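Beta-lactamase (PDB 5GWA) probably hydrolyses beta-lactam antibiotics to substituted beta-amino acids, as an extended-spectrum class A serine beta-lactamase, and is bound here to the inhibitor avibactam. Local coordinates at residues Asp89-Asn93 and Gly94-Leu98; Cys116-Leu119 and Phe120-Val123. One frame throughout, in Å; residues are numbered along the deposited sequence.

Overall arrangement
Contact 1 comes first along the chain and contact 2 follows it, their centres 16 Å apart and their nearest atoms about 6 Å apart without touching. Contact 1 is the surface turn that carries the chain from helix 86-90 into strand 96-99; contact 2 is a largely buried contact within helix 113-123. Both pack on strand 71-74 and helix 100-109: Leu98 on Val74 and Ile103, Ile118 on Val74, Leu119 on Ile103. Contact 1 also faces the second subunit, where Pro92 packs on Thr196 of that chain. In contact 2 the side chain of Cys116 is about 8 Å from the bound avibactam, and Asp117 is bound to the backbone N of the pocket residue Glu147.

Contact 1: residues Asp89-Asn93 and Gly94-Leu98; sequences DKYPN and GNLEL. With NA (sodium ion), chain S; NA (sodium ion), chain O.
Tyr91 and Leu96 make the main apolar contact of this turn, a CH-pi interaction in which Leu96 CD1 lies 3.8 Å from the centroid of the Tyr91 ring, over the face but offset toward the rim. The two side chains cross at about a right angle, and the aliphatic chain of Lys90 covers the opposite face at CG. Leu98 CD2 reaches the far end of the ring obliquely, 3.7 Å from Tyr91 CE2. With CG anti to the carbonyl carbon (chi1 -57°), the ring is directed to the strand side, presenting one face to Leu96 and its CE2 side to Leu98. Its hydroxyl is hydrogen-bonded to Glu102 of helix 100-109.

The polar part is backbone. Gly94 N donates to Tyr91 O at 2.9 Å, closing a type I beta turn just after helix 86-90; the positive phi of Gly94 (42°) by itself favours glycine here. One sodium ion is bound by Tyr91 O at 2.8 Å and Pro92 O at 2.5 Å. Glu97 O binds another sodium, at 2.8 Å. Asn95 and Leu96 both face Val74, a G1 beta bulge at the start of strand 96-99.

Tyr91 O thus serves both a peptide N-H and a cation, a pairing in which the sodium would probably polarise the carbonyl, while Asn93 OD1 is hydrogen-bonded to Lys200 NZ of the second subunit.

Contact 2: residues Cys116-Leu119 and Phe120-Val123; sequences CDIL and FRFV
Cys116 O, Asp117 O, Ile118 O and Leu119 O accept from the backbone N of Phe120, Arg121, Phe122 and Val123 in turn, four successive i to i+4 bonds of 2.9 to 3.0 Å that make this the last two turns of helix 113-123.

Among the side chains, Cys116 meets Phe120 in a sulfur-aromatic contact: SG approaches the ring obliquely and is 3.5 Å from Phe120 CE2. The thiol gets there because SG is anti to the backbone N (chi1 173°), and it also packs on Lys50 and Leu53 of helix 49-63. The Phe120 ring in turn meets the ring of Tyr49. Asp117 OD1 sits near the plane of the Phe120 ring at its edge, 3.9 Å from CD2.

Arg121 bends at chi3 (-68°) and folds back along the helix, laying one guanidinium face over Asp117 O, which stands 3.5 Å above the plane near its centre. No direct salt bridge forms with the carboxylate, since Asp117 OD2 and Arg121 NH1 are 4.9 Å apart. A water joins them instead, donating to Asp117 OD2 at 2.7 Å and accepting from Arg121 NH1 at 3.0 Å in the guanidinium plane. Arg121 NH2 also makes a long, weak ion pair with Asp78.

In the buried carboxylate OD1 accepts from Glu147 N, and OD2 from Glu148 N and from the water, which ties this helix to the start of helix 147-151, where Glu147 lines the avibactam pocket. The nearby arginine and these N-H donors would probably favour the charged form of Asp117.

Contact 1: residues Asp89-Asn93 and Gly94-Leu98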
loop_
_atom_site.group_PDB
_atom_site.type_symbol
_atom_site.label_atom_id
_atom_site.label_comp_id
_atom_site.label_asym_id
_atom_site.label_seq_id
_atom_site.Cartn_x
_atom_site.Cartn_y
_atom_site.Cartn_z
ATOM N N ASP A 89 -1.328 -0.439 -9.173
ATOM C CA ASP A 89 -0.523 0.529 -9.899
ATOM C C ASP A 89 -0.259 0.113 -11.354
ATOM O O ASP A 89 -0.057 0.966 -12.219
ATOM C CB ASP A 89 0.807 0.724 -9.188
ATOM C CG ASP A 89 1.556 1.967 -9.640
ATOM O OD1 ASP A 89 0.994 3.065 -9.681
ATOM O OD2 ASP A 89 2.758 1.814 -9.900
ATOM N N LYS A 90 -0.203 -1.190 -11.598
ATOM C CA LYS A 90 -0.014 -1.697 -12.962
ATOM C C LYS A 90 -1.277 -1.462 -13.814
ATOM O O LYS A 90 -1.162 -1.130 -15.001
ATOM C CB LYS A 90 0.366 -3.152 -12.975
ATOM C CG LYS A 90 0.745 -3.685 -14.368
ATOM C CD LYS A 90 1.242 -5.102 -14.283
ATOM C CE LYS A 90 1.680 -5.613 -15.650
ATOM N NZ LYS A 90 2.869 -4.882 -16.168
ATOM N N TYR A 91 -2.452 -1.602 -13.193
ATOM C CA TYR A 91 -3.726 -1.564 -13.916
ATOM C C TYR A 91 -4.663 -0.612 -13.225
ATOM O O TYR A 91 -5.663 -1.009 -12.618
ATOM C CB TYR A 91 -4.345 -2.955 -13.945
ATOM C CG TYR A 91 -3.457 -4.028 -14.564
ATOM C CD1 TYR A 91 -3.163 -4.012 -15.911
ATOM C CD2 TYR A 91 -3.009 -5.120 -13.825
ATOM C CE1 TYR A 91 -2.344 -4.968 -16.473
ATOM C CE2 TYR A 91 -2.193 -6.094 -14.385
ATOM C CZ TYR A 91 -1.905 -6.030 -15.740
ATOM O OH TYR A 91 -1.186 -7.020 -16.356
ATOM N N PRO A 92 -4.393 0.692 -13.309
ATOM C CA PRO A 92 -5.156 1.636 -12.522
ATOM C C PRO A 92 -6.645 1.785 -12.851
ATOM O O PRO A 92 -7.420 2.057 -11.938
ATOM C CB PRO A 92 -4.427 2.977 -12.719
ATOM C CG PRO A 92 -3.385 2.720 -13.723
ATOM C CD PRO A 92 -3.192 1.264 -13.915
ATOM N N ASN A 93 -7.038 1.375 -14.055
ATOM C CA ASN A 93 -8.437 1.381 -14.453
ATOM C C ASN A 93 -9.133 0.081 -14.090
ATOM O O ASN A 93 -10.348 0.029 -13.978
ATOM C CB ASN A 93 -8.575 1.610 -15.936
ATOM C CG ASN A 93 -8.604 3.068 -16.272
ATOM O OD1 ASN A 93 -9.620 3.749 -16.056
ATOM N ND2 ASN A 93 -7.458 3.595 -16.616
ATOM N N GLY A 94 -8.358 -0.912 -13.689
ATOM C CA GLY A 94 -8.915 -2.232 -13.558
ATOM C C GLY A 94 -9.839 -2.587 -14.707
ATOM O O GLY A 94 -9.541 -2.316 -15.855
ATOM N N ASN A 95 -10.908 -3.299 -14.371
ATOM C CA ASN A 95 -11.850 -3.811 -15.373
ATOM C C ASN A 95 -11.151 -4.518 -16.523
ATOM O O ASN A 95 -11.280 -4.187 -17.711
ATOM C CB ASN A 95 -12.731 -2.672 -15.868
ATOM C CG ASN A 95 -13.582 -2.101 -14.779
ATOM O OD1 ASN A 95 -13.999 -2.790 -13.864
ATOM N ND2 ASN A 95 -13.885 -0.812 -14.895
ATOM N N LEU A 96 -10.432 -5.572 -16.169
ATOM C CA LEU A 96 -9.707 -6.340 -17.148
ATOM C C LEU A 96 -9.571 -7.798 -16.742
ATOM O O LEU A 96 -9.724 -8.128 -15.576
ATOM C CB LEU A 96 -8.343 -5.726 -17.439
ATOM C CG LEU A 96 -7.201 -6.018 -16.473
ATOM C CD1 LEU A 96 -5.879 -5.586 -17.118
ATOM C CD2 LEU A 96 -7.402 -5.403 -15.105
ATOM N N GLU A 97 -9.300 -8.643 -17.737
ATOM C CA GLU A 97 -9.129 -10.071 -17.534
ATOM C C GLU A 97 -7.687 -10.328 -17.131
ATOM O O GLU A 97 -6.792 -9.935 -17.883
ATOM C CB GLU A 97 -9.403 -10.790 -18.845
ATOM C CG GLU A 97 -10.777 -10.463 -19.428
ATOM C CD GLU A 97 -10.886 -10.740 -20.918
ATOM O OE1 GLU A 97 -9.871 -11.050 -21.596
ATOM O OE2 GLU A 97 -12.017 -10.745 -21.420
ATOM N N LEU A 98 -7.479 -11.017 -16.011
ATOM C CA LEU A 98 -6.119 -11.419 -15.560
ATOM C C LEU A 98 -6.120 -12.920 -15.255
ATOM O O LEU A 98 -6.973 -13.414 -14.579
ATOM C CB LEU A 98 -5.701 -10.635 -14.324
ATOM C CG LEU A 98 -5.497 -9.134 -14.514
ATOM C CD1 LEU A 98 -5.188 -8.480 -13.180
ATOM C CD2 LEU A 98 -4.431 -8.803 -15.509
HETATM NA NA NA S . -7.281 0.018 -10.586
HETATM NA NA NA O . -4.365 -10.596 -19.098
#

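Contact 2: residues Cys116-Leu119 and Phe120-Val123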
loop_
_atom_site.group_PDB
_atom_site.type_symbol
_atom_site.label_atom_id
_atom_site.label_comp_id
_atom_site.label_asym_id
_atom_site.label_seq_id
_atom_site.Cartn_x
_atom_site.Cartn_y
_atom_site.Cartn_z
ATOM N N CYS A 116 -4.757 -11.013 -3.153
ATOM C CA CYS A 116 -5.090 -11.892 -2.047
ATOM C C CYS A 116 -6.622 -12.006 -1.891
ATOM O O CYS A 116 -7.196 -13.095 -1.895
ATOM C CB CYS A 116 -4.459 -11.359 -0.766
ATOM S SG CYS A 116 -4.936 -12.211 0.744
ATOM N N ASP A 117 -7.289 -10.879 -1.812
ATOM C CA ASP A 117 -8.716 -10.891 -1.572
ATOM C C ASP A 117 -9.516 -11.349 -2.771
ATOM O O ASP A 117 -10.532 -12.028 -2.591
ATOM C CB ASP A 117 -9.185 -9.540 -1.022
ATOM C CG ASP A 117 -8.715 -9.292 0.408
ATOM O OD1 ASP A 117 -8.016 -10.133 1.043
ATOM O OD2 ASP A 117 -9.055 -8.214 0.917
ATOM N N ILE A 118 -9.039 -11.065 -3.977
ATOM C CA ILE A 118 -9.640 -11.623 -5.218
ATOM C C ILE A 118 -9.598 -13.162 -5.182
ATOM O O ILE A 118 -10.608 -13.851 -5.412
ATOM C CB ILE A 118 -8.882 -11.115 -6.470
ATOM C CG1 ILE A 118 -9.211 -9.639 -6.726
ATOM C CG2 ILE A 118 -9.233 -11.945 -7.691
ATOM C CD1 ILE A 118 -8.242 -8.983 -7.663
ATOM N N LEU A 119 -8.482 -13.696 -4.713
ATOM C CA LEU A 119 -8.317 -15.139 -4.615
ATOM C C LEU A 119 -9.118 -15.745 -3.460
ATOM O O LEU A 119 -9.655 -16.851 -3.626
ATOM C CB LEU A 119 -6.818 -15.501 -4.534
ATOM C CG LEU A 119 -5.992 -15.224 -5.805
ATOM C CD1 LEU A 119 -4.521 -15.466 -5.563
ATOM C CD2 LEU A 119 -6.476 -16.022 -7.019
ATOM N N PHE A 120 -9.230 -15.076 -2.315
ATOM C CA PHE A 120 -10.142 -15.520 -1.235
ATOM C C PHE A 120 -11.557 -15.633 -1.771
ATOM O O PHE A 120 -12.224 -16.657 -1.585
ATOM C CB PHE A 120 -10.110 -14.592 -0.018
ATOM C CG PHE A 120 -9.084 -14.959 1.012
ATOM C CD1 PHE A 120 -9.099 -16.184 1.633
ATOM C CD2 PHE A 120 -8.106 -14.040 1.367
ATOM C CE1 PHE A 120 -8.128 -16.520 2.552
ATOM C CE2 PHE A 120 -7.237 -14.308 2.406
ATOM C CZ PHE A 120 -7.209 -15.550 2.967
ATOM N N ARG A 121 -11.971 -14.659 -2.564
ATOM C CA ARG A 121 -13.320 -14.731 -3.144
ATOM C C ARG A 121 -13.482 -15.883 -4.120
ATOM O O ARG A 121 -14.488 -16.651 -4.012
ATOM C CB ARG A 121 -13.730 -13.387 -3.724
ATOM C CG ARG A 121 -14.071 -12.394 -2.607
ATOM C CD ARG A 121 -14.682 -11.085 -3.103
ATOM N NE ARG A 121 -13.721 -10.286 -3.863
ATOM C CZ ARG A 121 -12.848 -9.438 -3.326
ATOM N NH1 ARG A 121 -12.811 -9.267 -2.012
ATOM N NH2 ARG A 121 -12.052 -8.717 -4.112
ATOM N N PHE A 122 -12.489 -16.089 -4.972
ATOM C CA PHE A 122 -12.484 -17.208 -5.927
ATOM C C PHE A 122 -12.575 -18.559 -5.225
ATOM O O PHE A 122 -13.380 -19.416 -5.605
ATOM C CB PHE A 122 -11.249 -17.151 -6.823
ATOM C CG PHE A 122 -11.091 -18.360 -7.679
ATOM C CD1 PHE A 122 -11.971 -18.599 -8.727
ATOM C CD2 PHE A 122 -10.211 -19.340 -7.324
ATOM C CE1 PHE A 122 -11.912 -19.781 -9.429
ATOM C CE2 PHE A 122 -10.110 -20.503 -8.037
ATOM C CZ PHE A 122 -10.972 -20.722 -9.102
ATOM N N VAL A 123 -11.807 -18.743 -4.159
ATOM C CA VAL A 123 -11.682 -20.061 -3.528
ATOM C C VAL A 123 -12.847 -20.337 -2.591
ATOM O O VAL A 123 -13.057 -21.505 -2.198
ATOM C CB VAL A 123 -10.317 -20.165 -2.800
ATOM C CG1 VAL A 123 -10.372 -19.481 -1.435
ATOM C CG2 VAL A 123 -9.821 -21.599 -2.733
HETATM O O HOH W 1 -11.350 -7.334 -0.303
#